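PDB 5N9X: adenylation domain from Streptomyces sp., which belongs to the ANL superfamily of AMP-binding enzymes and holds adenosine-5'-triphosphate and threonine in its pockets. Local coordinates for residues H50-G55 with A81-L86; A94-D99 with T112-V117; V292-A297 with A331-V336; T238-A243 with T265-G270. All coordinates share one frame; numbering follows the deposited sequence.

Contact 1 (H50-G55 with A81-L86); sequences HSWAEG and AIAAML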
loop_
_atom_site.group_PDB
_atom_site.type_symbol
_atom_site.label_atom_id
_atom_site.label_comp_id
_atom_site.label_asym_id
_atom_site.label_seq_id
_atom_site.Cartn_x
_atom_site.Cartn_y
_atom_site.Cartn_z
ATOM N N HIS A 50 7.514 -22.571 -10.803
ATOM C CA HIS A 50 6.421 -22.930 -11.692
ATOM C C HIS A 50 5.938 -24.360 -11.463
ATOM O O HIS A 50 4.733 -24.613 -11.394
ATOM C CB HIS A 50 6.816 -22.751 -13.151
ATOM C CG HIS A 50 5.669 -22.930 -14.092
ATOM N ND1 HIS A 50 5.485 -24.078 -14.838
ATOM C CD2 HIS A 50 4.625 -22.118 -14.387
ATOM C CE1 HIS A 50 4.388 -23.953 -15.565
ATOM N NE2 HIS A 50 3.848 -22.774 -15.310
ATOM N N SER A 51 6.880 -25.293 -11.342
ATOM C CA SER A 51 6.541 -26.672 -11.019
ATOM C C SER A 51 5.754 -26.830 -9.722
ATOM O O SER A 51 4.743 -27.528 -9.674
ATOM C CB SER A 51 7.808 -27.520 -10.924
ATOM O OG SER A 51 8.066 -28.121 -12.164
ATOM N N TRP A 52 6.266 -26.200 -8.674
ATOM C CA TRP A 52 5.710 -26.258 -7.335
ATOM C C TRP A 52 4.260 -25.745 -7.388
ATOM O O TRP A 52 3.317 -26.396 -6.901
ATOM C CB TRP A 52 6.620 -25.425 -6.419
ATOM C CG TRP A 52 6.329 -25.412 -4.954
ATOM C CD1 TRP A 52 5.341 -26.094 -4.294
ATOM C CD2 TRP A 52 7.082 -24.719 -3.946
ATOM N NE1 TRP A 52 5.418 -25.836 -2.944
ATOM C CE2 TRP A 52 6.480 -24.997 -2.707
ATOM C CE3 TRP A 52 8.201 -23.878 -3.979
ATOM C CZ2 TRP A 52 6.969 -24.471 -1.498
ATOM C CZ3 TRP A 52 8.676 -23.340 -2.780
ATOM C CH2 TRP A 52 8.065 -23.640 -1.563
ATOM N N ALA A 53 4.088 -24.603 -8.053
ATOM C CA ALA A 53 2.797 -23.940 -8.150
ATOM C C ALA A 53 1.749 -24.747 -8.914
ATOM O O ALA A 53 0.608 -24.846 -8.476
ATOM C CB ALA A 53 2.980 -22.555 -8.796
ATOM N N GLU A 54 2.122 -25.296 -10.065
ATOM C CA GLU A 54 1.237 -26.232 -10.774
ATOM C C GLU A 54 0.783 -27.389 -9.880
ATOM O O GLU A 54 -0.413 -27.741 -9.849
ATOM C CB GLU A 54 1.918 -26.797 -12.029
ATOM C CG GLU A 54 2.223 -25.759 -13.105
ATOM C CD GLU A 54 0.943 -25.110 -13.627
ATOM O OE1 GLU A 54 -0.058 -25.848 -13.809
ATOM O OE2 GLU A 54 0.944 -23.877 -13.862
ATOM N N GLY A 55 1.736 -27.978 -9.159
ATOM C CA GLY A 55 1.401 -29.018 -8.206
ATOM C C GLY A 55 0.440 -28.549 -7.123
ATOM O O GLY A 55 -0.497 -29.269 -6.765
ATOM N N ALA A 81 4.844 -19.155 1.133
ATOM C CA ALA A 81 3.756 -18.197 1.000
ATOM C C ALA A 81 3.552 -17.788 -0.461
ATOM O O ALA A 81 2.414 -17.679 -0.931
ATOM C CB ALA A 81 4.017 -16.970 1.867
ATOM N N ILE A 82 4.657 -17.574 -1.172
ATOM C CA ILE A 82 4.614 -17.152 -2.555
ATOM C C ILE A 82 4.103 -18.279 -3.453
ATOM O O ILE A 82 3.252 -18.055 -4.347
ATOM C CB ILE A 82 6.023 -16.697 -3.060
ATOM C CG1 ILE A 82 6.511 -15.467 -2.290
ATOM C CG2 ILE A 82 5.983 -16.440 -4.544
ATOM C CD1 ILE A 82 5.618 -14.215 -2.464
ATOM N N ALA A 83 4.642 -19.478 -3.244
ATOM C CA ALA A 83 4.254 -20.617 -4.055
ATOM C C ALA A 83 2.773 -20.955 -3.813
ATOM O O ALA A 83 2.030 -21.256 -4.755
ATOM C CB ALA A 83 5.165 -21.832 -3.757
ATOM N N ALA A 84 2.346 -20.877 -2.557
ATOM C CA ALA A 84 0.940 -21.042 -2.247
ATOM C C ALA A 84 0.095 -20.010 -2.985
ATOM O O ALA A 84 -0.989 -20.320 -3.499
ATOM C CB ALA A 84 0.706 -20.944 -0.741
ATOM N N MET A 85 0.571 -18.777 -3.060
ATOM C CA MET A 85 -0.291 -17.768 -3.642
ATOM C C MET A 85 -0.391 -18.008 -5.161
ATOM O O MET A 85 -1.450 -17.835 -5.756
ATOM C CB MET A 85 0.204 -16.364 -3.276
ATOM C CG MET A 85 -0.434 -15.264 -4.078
ATOM S SD MET A 85 0.645 -14.823 -5.455
ATOM C CE MET A 85 1.463 -13.403 -4.715
ATOM N N LEU A 86 0.695 -18.454 -5.778
ATOM C CA LEU A 86 0.643 -18.799 -7.196
ATOM C C LEU A 86 -0.271 -19.990 -7.416
ATOM O O LEU A 86 -1.074 -19.995 -8.336
ATOM C CB LEU A 86 2.028 -19.101 -7.737
ATOM C CG LEU A 86 2.982 -17.922 -7.759
ATOM C CD1 LEU A 86 4.423 -18.386 -7.963
ATOM C CD2 LEU A 86 2.571 -16.972 -8.848
#

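Contact 2 (A94-D99 with T112-V117); sequences AYVPLD and TDSQVV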
loop_
_atom_site.group_PDB
_atom_site.type_symbol
_atom_site.label_atom_id
_atom_site.label_comp_id
_atom_site.label_asym_id
_atom_site.label_seq_id
_atom_site.Cartn_x
_atom_site.Cartn_y
_atom_site.Cartn_z
ATOM N N ALA A 94 -9.205 -16.823 -5.832
ATOM C CA ALA A 94 -8.614 -15.601 -5.308
ATOM C C ALA A 94 -7.987 -15.900 -3.965
ATOM O O ALA A 94 -8.524 -16.710 -3.192
ATOM C CB ALA A 94 -9.653 -14.501 -5.179
ATOM N N TYR A 95 -6.850 -15.272 -3.672
ATOM C CA TYR A 95 -6.304 -15.382 -2.319
ATOM C C TYR A 95 -6.688 -14.177 -1.461
ATOM O O TYR A 95 -6.786 -13.052 -1.938
ATOM C CB TYR A 95 -4.786 -15.592 -2.342
ATOM C CG TYR A 95 -3.940 -14.381 -2.698
ATOM C CD1 TYR A 95 -3.709 -14.042 -4.020
ATOM C CD2 TYR A 95 -3.344 -13.620 -1.715
ATOM C CE1 TYR A 95 -2.942 -12.969 -4.345
ATOM C CE2 TYR A 95 -2.588 -12.557 -2.018
ATOM C CZ TYR A 95 -2.378 -12.224 -3.338
ATOM O OH TYR A 95 -1.591 -11.144 -3.656
ATOM N N VAL A 96 -6.963 -14.469 -0.197
ATOM C CA VAL A 96 -7.394 -13.500 0.784
ATOM C C VAL A 96 -6.364 -13.485 1.896
ATOM O O VAL A 96 -6.439 -14.280 2.834
ATOM C CB VAL A 96 -8.787 -13.846 1.336
ATOM C CG1 VAL A 96 -9.250 -12.792 2.355
ATOM C CG2 VAL A 96 -9.780 -13.952 0.189
ATOM N N PRO A 97 -5.378 -12.585 1.787
ATOM C CA PRO A 97 -4.232 -12.657 2.697
ATOM C C PRO A 97 -4.574 -12.203 4.101
ATOM O O PRO A 97 -5.325 -11.262 4.273
ATOM C CB PRO A 97 -3.209 -11.703 2.065
ATOM C CG PRO A 97 -4.018 -10.736 1.283
ATOM C CD PRO A 97 -5.277 -11.465 0.832
ATOM N N LEU A 98 -4.024 -12.885 5.091
ATOM C CA LEU A 98 -4.216 -12.538 6.482
ATOM C C LEU A 98 -2.833 -12.304 7.035
ATOM O O LEU A 98 -2.006 -13.222 7.051
ATOM C CB LEU A 98 -4.927 -13.662 7.242
ATOM C CG LEU A 98 -6.258 -14.155 6.685
ATOM C CD1 LEU A 98 -6.842 -15.294 7.506
ATOM C CD2 LEU A 98 -7.214 -12.996 6.641
ATOM N N ASP A 99 -2.547 -11.085 7.460
ATOM C CA ASP A 99 -1.235 -10.849 8.009
ATOM C C ASP A 99 -1.200 -11.422 9.421
ATOM O O ASP A 99 -2.122 -11.203 10.189
ATOM C CB ASP A 99 -0.887 -9.367 8.029
ATOM C CG ASP A 99 0.551 -9.139 8.412
ATOM O OD1 ASP A 99 0.855 -9.310 9.594
ATOM O OD2 ASP A 99 1.378 -8.792 7.542
ATOM N N THR A 112 -14.813 -14.973 7.836
ATOM C CA THR A 112 -16.271 -15.044 7.665
ATOM C C THR A 112 -16.810 -14.069 6.604
ATOM O O THR A 112 -17.664 -14.449 5.797
ATOM C CB THR A 112 -17.006 -14.774 8.994
ATOM O OG1 THR A 112 -16.407 -15.545 10.046
ATOM C CG2 THR A 112 -18.467 -15.112 8.876
ATOM N N ASP A 113 -16.321 -12.825 6.594
ATOM C CA ASP A 113 -16.792 -11.847 5.604
ATOM C C ASP A 113 -16.471 -12.283 4.176
ATOM O O ASP A 113 -17.281 -12.125 3.268
ATOM C CB ASP A 113 -16.193 -10.452 5.865
ATOM C CG ASP A 113 -16.860 -9.353 5.029
ATOM O OD1 ASP A 113 -18.074 -9.120 5.205
ATOM O OD2 ASP A 113 -16.170 -8.713 4.207
ATOM N N SER A 114 -15.287 -12.833 3.969
ATOM C CA SER A 114 -14.897 -13.193 2.623
ATOM C C SER A 114 -15.405 -14.579 2.228
ATOM O O SER A 114 -15.386 -14.942 1.046
ATOM C CB SER A 114 -13.381 -13.115 2.477
ATOM O OG SER A 114 -12.755 -13.979 3.395
ATOM N N GLN A 115 -15.875 -15.335 3.212
ATOM C CA GLN A 115 -16.414 -16.673 2.958
ATOM C C GLN A 115 -15.418 -17.520 2.181
ATOM O O GLN A 115 -15.689 -17.933 1.049
ATOM C CB GLN A 115 -17.745 -16.610 2.179
ATOM C CG GLN A 115 -18.771 -15.556 2.642
ATOM C CD GLN A 115 -19.752 -15.176 1.528
ATOM O OE1 GLN A 115 -19.482 -14.279 0.726
ATOM N NE2 GLN A 115 -20.889 -15.865 1.472
ATOM N N VAL A 116 -14.251 -17.765 2.758
ATOM C CA VAL A 116 -13.286 -18.591 2.046
ATOM C C VAL A 116 -13.640 -20.079 2.157
ATOM O O VAL A 116 -14.084 -20.536 3.197
ATOM C CB VAL A 116 -11.837 -18.338 2.539
ATOM C CG1 VAL A 116 -11.464 -16.883 2.340
ATOM C CG2 VAL A 116 -11.695 -18.719 3.993
ATOM N N VAL A 117 -13.466 -20.809 1.057
ATOM C CA VAL A 117 -13.714 -22.247 1.000
ATOM C C VAL A 117 -12.616 -23.065 1.658
ATOM O O VAL A 117 -12.777 -24.263 1.852
ATOM C CB VAL A 117 -13.851 -22.732 -0.443
ATOM C CG1 VAL A 117 -14.772 -21.832 -1.207
ATOM C CG2 VAL A 117 -12.485 -22.759 -1.127
#

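Contact 3 (V292-A297 with A331-V336); sequences VVRPWA and AAEDSV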
loop_
_atom_site.group_PDB
_atom_site.type_symbol
_atom_site.label_atom_id
_atom_site.label_comp_id
_atom_site.label_asym_id
_atom_site.label_seq_id
_atom_site.Cartn_x
_atom_site.Cartn_y
_atom_site.Cartn_z
ATOM N N VAL A 292 11.089 15.422 3.449
ATOM C CA VAL A 292 11.445 14.006 3.554
ATOM C C VAL A 292 12.507 13.580 2.503
ATOM O O VAL A 292 13.401 12.788 2.798
ATOM C CB VAL A 292 10.162 13.122 3.428
ATOM C CG1 VAL A 292 10.491 11.732 2.992
ATOM C CG2 VAL A 292 9.420 13.081 4.743
ATOM N N VAL A 293 12.434 14.147 1.305
ATOM C CA VAL A 293 13.305 13.769 0.188
ATOM C C VAL A 293 14.670 14.514 0.120
ATOM O O VAL A 293 15.649 13.968 -0.416
ATOM C CB VAL A 293 12.527 13.961 -1.155
ATOM C CG1 VAL A 293 13.428 13.801 -2.389
ATOM C CG2 VAL A 293 11.324 12.989 -1.223
ATOM N N ARG A 294 14.751 15.729 0.681
ATOM C CA ARG A 294 15.964 16.560 0.574
ATOM C C ARG A 294 17.255 15.855 1.049
ATOM O O ARG A 294 18.259 15.874 0.332
ATOM C CB ARG A 294 15.790 17.894 1.339
ATOM C CG ARG A 294 14.618 18.781 0.877
ATOM C CD ARG A 294 14.705 20.204 1.437
ATOM N NE ARG A 294 13.432 20.670 2.001
ATOM C CZ ARG A 294 12.562 21.466 1.385
ATOM N NH1 ARG A 294 12.813 21.907 0.161
ATOM N NH2 ARG A 294 11.432 21.810 1.994
ATOM N N PRO A 295 17.244 15.224 2.244
ATOM C CA PRO A 295 18.511 14.610 2.675
ATOM C C PRO A 295 18.997 13.532 1.720
ATOM O O PRO A 295 20.189 13.472 1.420
ATOM C CB PRO A 295 18.172 13.995 4.036
ATOM C CG PRO A 295 16.928 14.655 4.474
ATOM C CD PRO A 295 16.176 15.037 3.242
ATOM N N TRP A 296 18.085 12.688 1.244
ATOM C CA TRP A 296 18.434 11.740 0.191
ATOM C C TRP A 296 19.064 12.434 -1.009
ATOM O O TRP A 296 20.127 12.033 -1.475
ATOM C CB TRP A 296 17.213 10.970 -0.277
ATOM C CG TRP A 296 17.533 9.843 -1.212
ATOM C CD1 TRP A 296 17.564 9.888 -2.570
ATOM C CD2 TRP A 296 17.856 8.499 -0.847
ATOM N NE1 TRP A 296 17.892 8.652 -3.078
ATOM C CE2 TRP A 296 18.079 7.783 -2.036
ATOM C CE3 TRP A 296 17.972 7.833 0.372
ATOM C CZ2 TRP A 296 18.412 6.430 -2.042
ATOM C CZ3 TRP A 296 18.312 6.495 0.368
ATOM C CH2 TRP A 296 18.528 5.805 -0.834
ATOM N N ALA A 297 18.401 13.478 -1.499
ATOM C CA ALA A 297 18.770 14.077 -2.769
ATOM C C ALA A 297 20.148 14.753 -2.731
ATOM O O ALA A 297 20.841 14.806 -3.740
ATOM C CB ALA A 297 17.702 15.064 -3.213
ATOM N N ALA A 331 12.044 22.805 -4.059
ATOM C CA ALA A 331 12.100 24.231 -3.751
ATOM C C ALA A 331 10.893 24.621 -2.927
ATOM O O ALA A 331 11.027 25.260 -1.876
ATOM C CB ALA A 331 12.171 25.055 -5.003
ATOM N N ALA A 332 9.709 24.235 -3.394
ATOM C CA ALA A 332 8.475 24.558 -2.688
ATOM C C ALA A 332 8.136 23.444 -1.722
ATOM O O ALA A 332 8.912 22.511 -1.553
ATOM C CB ALA A 332 7.336 24.772 -3.656
ATOM N N GLU A 333 6.974 23.536 -1.091
ATOM C CA GLU A 333 6.547 22.477 -0.202
ATOM C C GLU A 333 5.291 21.806 -0.724
ATOM O O GLU A 333 4.436 21.398 0.053
ATOM C CB GLU A 333 6.326 23.020 1.207
ATOM C CG GLU A 333 7.040 22.208 2.272
ATOM C CD GLU A 333 7.584 23.058 3.388
ATOM O OE1 GLU A 333 6.798 23.824 3.993
ATOM O OE2 GLU A 333 8.808 22.961 3.648
ATOM N N ASP A 334 5.198 21.687 -2.045
ATOM C CA ASP A 334 4.063 21.033 -2.674
ATOM C C ASP A 334 4.297 19.537 -2.926
ATOM O O ASP A 334 5.410 19.092 -3.254
ATOM C CB ASP A 334 3.701 21.745 -3.983
ATOM C CG ASP A 334 2.716 22.898 -3.771
ATOM O OD1 ASP A 334 1.553 22.608 -3.413
ATOM O OD2 ASP A 334 3.098 24.079 -3.964
ATOM N N SER A 335 3.221 18.771 -2.758
ATOM C CA SER A 335 3.223 17.332 -2.997
ATOM C C SER A 335 2.730 16.969 -4.395
ATOM O O SER A 335 1.525 16.773 -4.609
ATOM C CB SER A 335 2.350 16.637 -1.955
ATOM O OG SER A 335 2.635 15.253 -1.921
ATOM N N VAL A 336 3.648 16.861 -5.346
ATOM C CA VAL A 336 3.250 16.540 -6.717
ATOM C C VAL A 336 3.095 15.026 -6.918
ATOM O O VAL A 336 4.028 14.255 -6.655
ATOM C CB VAL A 336 4.253 17.085 -7.742
ATOM C CG1 VAL A 336 3.643 17.070 -9.140
ATOM C CG2 VAL A 336 4.667 18.497 -7.359
#

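Contact 4 (T238-A243 with T265-G270); sequences TPVETA and TTAVLG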
loop_
_atom_site.group_PDB
_atom_site.type_symbol
_atom_site.label_atom_id
_atom_site.label_comp_id
_atom_site.label_asym_id
_atom_site.label_seq_id
_atom_site.Cartn_x
_atom_site.Cartn_y
_atom_site.Cartn_z
ATOM N N THR A 238 16.576 -3.744 12.344
ATOM C CA THR A 238 16.599 -2.288 12.373
ATOM C C THR A 238 16.497 -1.741 10.955
ATOM O O THR A 238 16.645 -2.502 9.992
ATOM C CB THR A 238 17.878 -1.775 13.058
ATOM O OG1 THR A 238 18.993 -2.582 12.651
ATOM C CG2 THR A 238 17.733 -1.861 14.566
ATOM N N PRO A 239 16.212 -0.432 10.813
ATOM C CA PRO A 239 16.337 0.203 9.500
ATOM C C PRO A 239 17.739 0.026 8.948
ATOM O O PRO A 239 17.925 -0.114 7.738
ATOM C CB PRO A 239 16.062 1.678 9.794
ATOM C CG PRO A 239 15.161 1.645 10.955
ATOM C CD PRO A 239 15.679 0.512 11.809
ATOM N N VAL A 240 18.712 0.038 9.853
ATOM C CA VAL A 240 20.112 -0.096 9.493
ATOM C C VAL A 240 20.372 -1.458 8.836
ATOM O O VAL A 240 21.089 -1.549 7.835
ATOM C CB VAL A 240 21.015 0.097 10.732
ATOM C CG1 VAL A 240 22.481 -0.074 10.370
ATOM C CG2 VAL A 240 20.774 1.478 11.352
ATOM N N GLU A 241 19.764 -2.508 9.387
ATOM C CA GLU A 241 19.872 -3.849 8.814
ATOM C C GLU A 241 19.160 -3.926 7.466
ATOM O O GLU A 241 19.600 -4.602 6.540
ATOM C CB GLU A 241 19.298 -4.887 9.782
ATOM C CG GLU A 241 20.329 -5.487 10.733
ATOM C CD GLU A 241 19.834 -5.582 12.167
ATOM O OE1 GLU A 241 18.618 -5.405 12.403
ATOM O OE2 GLU A 241 20.662 -5.848 13.061
ATOM N N THR A 242 18.041 -3.228 7.377
ATOM C CA THR A 242 17.258 -3.161 6.164
ATOM C C THR A 242 18.097 -2.509 5.081
ATOM O O THR A 242 18.259 -3.041 3.975
ATOM C CB THR A 242 15.962 -2.365 6.408
ATOM O OG1 THR A 242 15.176 -3.050 7.386
ATOM C CG2 THR A 242 15.175 -2.162 5.116
ATOM N N ALA A 243 18.637 -1.345 5.410
ATOM C CA ALA A 243 19.584 -0.687 4.526
ATOM C C ALA A 243 20.699 -1.651 4.078
ATOM O O ALA A 243 21.046 -1.695 2.906
ATOM C CB ALA A 243 20.174 0.544 5.208
ATOM N N THR A 265 16.488 6.476 5.141
ATOM C CA THR A 265 17.441 7.509 4.803
ATOM C C THR A 265 18.350 7.875 5.961
ATOM O O THR A 265 19.539 8.126 5.760
ATOM C CB THR A 265 16.713 8.761 4.315
ATOM O OG1 THR A 265 15.883 8.395 3.207
ATOM C CG2 THR A 265 17.706 9.841 3.895
ATOM N N THR A 266 17.782 7.918 7.162
ATOM C CA THR A 266 18.550 8.235 8.345
ATOM C C THR A 266 19.663 7.222 8.499
ATOM O O THR A 266 20.822 7.576 8.726
ATOM C CB THR A 266 17.673 8.239 9.597
ATOM O OG1 THR A 266 16.623 9.205 9.444
ATOM C CG2 THR A 266 18.500 8.565 10.828
ATOM N N ALA A 267 19.285 5.960 8.339
ATOM C CA ALA A 267 20.184 4.831 8.477
ATOM C C ALA A 267 21.259 4.787 7.376
ATOM O O ALA A 267 22.427 4.537 7.654
ATOM C CB ALA A 267 19.376 3.546 8.488
ATOM N N VAL A 268 20.860 5.009 6.129
ATOM C CA VAL A 268 21.815 5.046 5.024
ATOM C C VAL A 268 22.839 6.168 5.230
ATOM O O VAL A 268 24.046 5.962 5.106
ATOM C CB VAL A 268 21.086 5.231 3.658
ATOM C CG1 VAL A 268 22.066 5.639 2.567
ATOM C CG2 VAL A 268 20.325 3.966 3.265
ATOM N N LEU A 269 22.347 7.348 5.578
ATOM C CA LEU A 269 23.208 8.498 5.813
ATOM C C LEU A 269 24.102 8.331 7.044
ATOM O O LEU A 269 25.265 8.760 7.037
ATOM C CB LEU A 269 22.372 9.772 5.944
ATOM C CG LEU A 269 21.983 10.548 4.680
ATOM C CD1 LEU A 269 21.718 9.635 3.502
ATOM C CD2 LEU A 269 20.773 11.476 4.925
ATOM N N GLY A 270 23.574 7.726 8.104
ATOM C CA GLY A 270 24.354 7.537 9.324
ATOM C C GLY A 270 25.540 6.581 9.175
ATOM O O GLY A 270 26.677 6.913 9.520
#

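Contact 1 (H50-G55 with A81-L86)
The indole of Trp52 lies flat over the methyl group of Ala83. CB of Ala83 stands 3.5 Å from the centroid of the six-membered ring of Trp52 and only 13° off the ring normal, a CH-pi contact made over the middle of the face and not at its rim. The nearest single pair is Trp52 CD2 to Ala83 CB, also 3.5 Å. With CG anti to the backbone N (chi1 -175°), the tryptophan reaches out from its own helix and across the neighbouring one, where Ala79 and Asn80 also touch its side chain. The single methyl of Ala83, with nothing beyond CB, lets the ring lie directly on the helix. These residues belong to helices 46-62 and 79-90, which pack in the AMP-binding domain with a crossing angle of -54° and local axes 8.2 Å apart. So close an approach suits alanine on both sides: CA of Ala53 is 5.5 Å from CA of Ala83. CB of Ala53 meets CB of Leu86, one turn beyond Ala83, at 3.7 Å. Leu49 and Leu56 of helix 46-62 also touch Ala83, extending the apolar seam. The one polar atom of the indole is satisfied elsewhere, NE1 of Trp52 bonding to the carbonyl oxygen of Val139, while Glu54 forms a salt bridge to Arg90 at the end of helix 79-90.

Contact 2 (A94-D99 with T112-V117)
A beta-alpha-beta crossover brings this contact about: strand 94-97 runs on into helix 104-114, which leads back to strand 118-121, and the end of that helix packs on the face of the strand from which Val96 points. Val96 does the touching from the strand. Its two methyl groups part to meet different partners, CG1 lying anti to the backbone N (chi1 -179°) and CG2 beside that nitrogen, anti to the carbonyl carbon. CG1 of Val96 comes to the last turn of the helix, 3.8 Å from OG and 4.1 Å from CB of Ser114. CG2 of Val96 faces the chain beyond the turn and rests 4.0 Å from CG1 of Val116, the two valines meeting at a slant. A branched side chain suits Val96, since it can face helix and connecting loop at once. In the fold, strand 94-97 is an edge strand of a parallel sheet, paired with strand 70-74, and Ile110 on the helix adds to the cover over Val96. Ser114 can be buried in this apolar setting because its hydroxyl is bonded to the carbonyl oxygen of Ile110, one turn back, so that a methyl group can lie against the oxygen without stranding it. The carbonyl of Ser114, at the end of the helix, is taken by NE of Arg70. Gln115 then breaks the helical path with a positive phi of 53°, and after this change of direction the side chain of Val116 points back toward Val96.

Contact 3 (V292-A297 with A331-V336)
Arg294 leaves its helix with CG beside the backbone N (chi1 -59°), then bends at chi3, a turn that carries the guanidinium out to Glu333. Glu333 is bent too, at chi2, and its carboxylate swings back although its CB does not point at the helix. NH2 of Arg294 and OE2 of Glu333 form a salt bridge at 3.3 Å. The oxygen lies in the guanidinium plane, at its edge, but the planes of the two charged groups are 65° apart, and the bridge is a single pairing, not the side-by-side, two-bond kind. The contact joins helix 290-300 to the irregular loop between strands 321-324 and 336-340, on the surface of the AMP-binding domain. Long, flexible and charged, the two residues can span backbones that stay well apart: CA of Arg294 is 11.1 Å from CA of Glu333. The carbonyl oxygens of Ala331 and Ala332 each lie 4.3 Å from NH1 of Arg294, too far for hydrogen bonds but near enough that they probably help to attract the positive charge. Further along the loop, OG of Ser335 bonds to the carbonyl oxygen of Leu288, just ahead of the same helix.

Contact 4 (T238-A243 with T265-G270)
Ala267 presses its methyl group against the main chain of the other helix, not just its side chains. CA of Ala267 is 5.0 Å from CA of Val240, and CB of Ala267 sits 3.8 Å from both N and CG2 of Val240. Alanine suits the place because its methyl fits where the local axes of helices 239-248 and 258-271 come within 8.4 Å, crossing at -71°. One turn further along helix 239-248 the roles reverse: now Ala243 is the small residue, its CB 3.9 Å from CG2 of Val268. Pro239 suits the first turn of a helix, where its missing N-H costs no bond. Just ahead of it Thr238 is the N-cap and forms a capping box with Glu241: the backbone N of Thr238 reaches OE1 of Glu241 at 2.6 Å, and N of Glu241 makes a weak 3.4 Å bond to OG1 of Thr238. The carbonyl oxygen of Thr238 accepts from both N and OG1 of Thr242, which come to it from opposite faces. With these polar groups of the first turn satisfied inside their own helix, the meeting with Ala267 and Val268 rests on hydrocarbon contact, which holds by close fit and not by bond direction.

Overall arrangement
Along the chain, contact 1 comes first, closing the loop from helix 46-62 to helix 79-90 through strand 70-74. Contact 2 follows at once, closing the strand-helix half of the crossover that goes on to strand 118-121. The two are linked where CG of Met85 packs on CE1 of Tyr95, 3.4 Å away. Much later contact 4 joins helices 239-248 and 258-271, with strand 253-256 between them in the chain, and contact 3 then ties helix 290-300 to the loop before strand 336-340. All four lie in series, none nested or crossed. Contacts 3 and 4 meet through Pro295 and Leu269, whereas contacts 1 and 3 lie on opposite sides of the chain's centre, their centres about 41 Å apart.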